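Local coordinates for regulatory protein E2 (Bovine papillomavirus type 1, PDB 2JEX) that regulates viral transcription and, with the E1 protein, probably helps start viral DNA replication, here as the N-terminal transactivation domain of E2, at residues L26-I30 with L79-S83. The protein carries 1 engineered substitution. Sequence-based numbering, arbitrary orientation.
Sequences LQDHI and LQELS
L26 and I30, one turn apart on their helix, meet L79 and S83, one turn apart on the other, and the register runs in reverse: I30 faces L79 while L26 faces S83. The short segments cross at 159° between their N-to-C directions, nearly antiparallel, with axes 9.8 Å apart at closest approach. L26 divides its two methyls between two partners. With CG anti to the backbone N (chi1 -174°), its side chain reaches across to the other helix; CD1 meets L79 CD2 at 3.7 Å, the two leucines crossing at a slant, whereas CD2 lies against the backbone of S83, 3.6 Å from its N, and touches L82 CB. I30 and L79 run alongside each other, pointing opposite ways, with I30 CG1 3.7 Å from L79 CB. The two methyls of I30 go to different partners: CG2, on CB, meets Q80 CG at 3.8 Å, the side chains roughly at right angles, while CD1, ending the CG1 arm, lies 3.7 Å from L79 O, with S83 OG only slightly farther. That hydroxyl donates to Q80 O within its own helix at 2.7 Å, lying 38° out of the carbonyl plane, so its polarity is answered locally while CB faces L26. No hydrogen bond joins the segments, and their contact is mainly apolar packing. At the margin, the Q80 amide oxygen bonds to Q76. Buried H29 meets L79 CD1 through its backbone O and directs its ring away, with NE2 bonded to W92 O. Within the transactivation domain, the contact joins the N-terminal part of helix 26-48 to the C-terminal part of helix 62-83; beyond it, L79 and L82 both pack on F110 of strand 110-120, linking this helix pair to the seven-stranded antiparallel sheet.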
loop_
_atom_site.group_PDB
_atom_site.type_symbol
_atom_site.label_atom_id
_atom_site.label_comp_id
_atom_site.label_asym_id
_atom_site.label_seq_id
_atom_site.Cartn_x
_atom_site.Cartn_y
_atom_site.Cartn_z
ATOM N N LEU A 26 4.461 11.134 -10.553
ATOM C CA LEU A 26 3.653 11.315 -9.349
ATOM C C LEU A 26 2.390 12.175 -9.553
ATOM O O LEU A 26 1.348 11.896 -8.964
ATOM C CB LEU A 26 4.520 11.879 -8.207
ATOM C CG LEU A 26 3.950 12.035 -6.778
ATOM C CD1 LEU A 26 3.140 10.809 -6.288
ATOM C CD2 LEU A 26 5.071 12.356 -5.794
ATOM N N GLN A 27 2.493 13.199 -10.394
ATOM C CA GLN A 27 1.396 14.126 -10.647
ATOM C C GLN A 27 0.198 13.473 -11.334
ATOM O O GLN A 27 -0.942 13.807 -11.041
ATOM C CB GLN A 27 1.884 15.332 -11.454
ATOM C CG GLN A 27 0.907 16.499 -11.489
ATOM C CD GLN A 27 0.448 16.927 -10.104
ATOM O OE1 GLN A 27 -0.749 17.042 -9.844
ATOM N NE2 GLN A 27 1.406 17.161 -9.205
ATOM N N ASP A 28 0.462 12.543 -12.243
ATOM C CA ASP A 28 -0.606 11.766 -12.859
ATOM C C ASP A 28 -1.364 10.909 -11.841
ATOM O O ASP A 28 -2.563 10.672 -11.995
ATOM C CB ASP A 28 -0.044 10.888 -13.974
ATOM C CG ASP A 28 0.362 11.688 -15.189
ATOM O OD1 ASP A 28 1.510 11.520 -15.654
ATOM O OD2 ASP A 28 -0.462 12.490 -15.678
ATOM N N HIS A 29 -0.665 10.457 -10.803
ATOM C CA HIS A 29 -1.274 9.633 -9.765
ATOM C C HIS A 29 -2.058 10.471 -8.758
ATOM O O HIS A 29 -3.107 10.058 -8.285
ATOM C CB HIS A 29 -0.211 8.763 -9.087
ATOM C CG HIS A 29 0.544 7.900 -10.051
ATOM N ND1 HIS A 29 -0.081 7.184 -11.049
ATOM C CD2 HIS A 29 1.869 7.658 -10.187
ATOM C CE1 HIS A 29 0.825 6.534 -11.755
ATOM N NE2 HIS A 29 2.016 6.799 -11.248
ATOM N N ILE A 30 -1.541 11.650 -8.438
ATOM C CA ILE A 30 -2.303 12.652 -7.710
ATOM C C ILE A 30 -3.629 12.894 -8.434
ATOM O O ILE A 30 -4.693 12.842 -7.813
ATOM C CB ILE A 30 -1.501 13.972 -7.539
ATOM C CG1 ILE A 30 -0.300 13.730 -6.608
ATOM C CG2 ILE A 30 -2.426 15.115 -7.032
ATOM C CD1 ILE A 30 0.687 14.873 -6.490
ATOM N N LEU A 79 -0.072 11.884 -1.344
ATOM C CA LEU A 79 0.739 12.028 -2.547
ATOM C C LEU A 79 1.109 13.475 -2.836
ATOM O O LEU A 79 2.223 13.741 -3.301
ATOM C CB LEU A 79 0.059 11.386 -3.764
ATOM C CG LEU A 79 -0.186 9.873 -3.695
ATOM C CD1 LEU A 79 -1.100 9.427 -4.819
ATOM C CD2 LEU A 79 1.140 9.064 -3.714
ATOM N N GLN A 80 0.189 14.404 -2.549
ATOM C CA GLN A 80 0.447 15.829 -2.747
ATOM C C GLN A 80 1.569 16.301 -1.830
ATOM O O GLN A 80 2.409 17.125 -2.230
ATOM C CB GLN A 80 -0.810 16.663 -2.512
ATOM C CG GLN A 80 -1.848 16.609 -3.626
ATOM C CD GLN A 80 -3.086 17.458 -3.318
ATOM O OE1 GLN A 80 -4.052 17.488 -4.095
ATOM N NE2 GLN A 80 -3.061 18.149 -2.186
ATOM N N GLU A 81 1.584 15.781 -0.602
ATOM C CA GLU A 81 2.674 16.049 0.331
ATOM C C GLU A 81 3.996 15.491 -0.189
ATOM O O GLU A 81 5.010 16.185 -0.180
ATOM C CB GLU A 81 2.362 15.484 1.712
ATOM C CG GLU A 81 1.201 16.166 2.417
ATOM C CD GLU A 81 1.058 15.731 3.866
ATOM O OE1 GLU A 81 0.313 16.391 4.622
ATOM O OE2 GLU A 81 1.700 14.731 4.252
ATOM N N LEU A 82 3.966 14.243 -0.655
ATOM C CA LEU A 82 5.142 13.574 -1.234
ATOM C C LEU A 82 5.848 14.358 -2.337
ATOM O O LEU A 82 7.068 14.464 -2.332
ATOM C CB LEU A 82 4.764 12.210 -1.795
ATOM C CG LEU A 82 5.327 10.966 -1.115
ATOM C CD1 LEU A 82 4.650 9.730 -1.692
ATOM C CD2 LEU A 82 6.849 10.875 -1.256
ATOM N N SER A 83 5.069 14.886 -3.279
ATOM C CA SER A 83 5.583 15.632 -4.425
ATOM C C SER A 83 6.341 16.884 -4.011
ATOM O O SER A 83 7.212 17.361 -4.744
ATOM C CB SER A 83 4.450 16.006 -5.366
ATOM O OG SER A 83 3.495 16.795 -4.685
#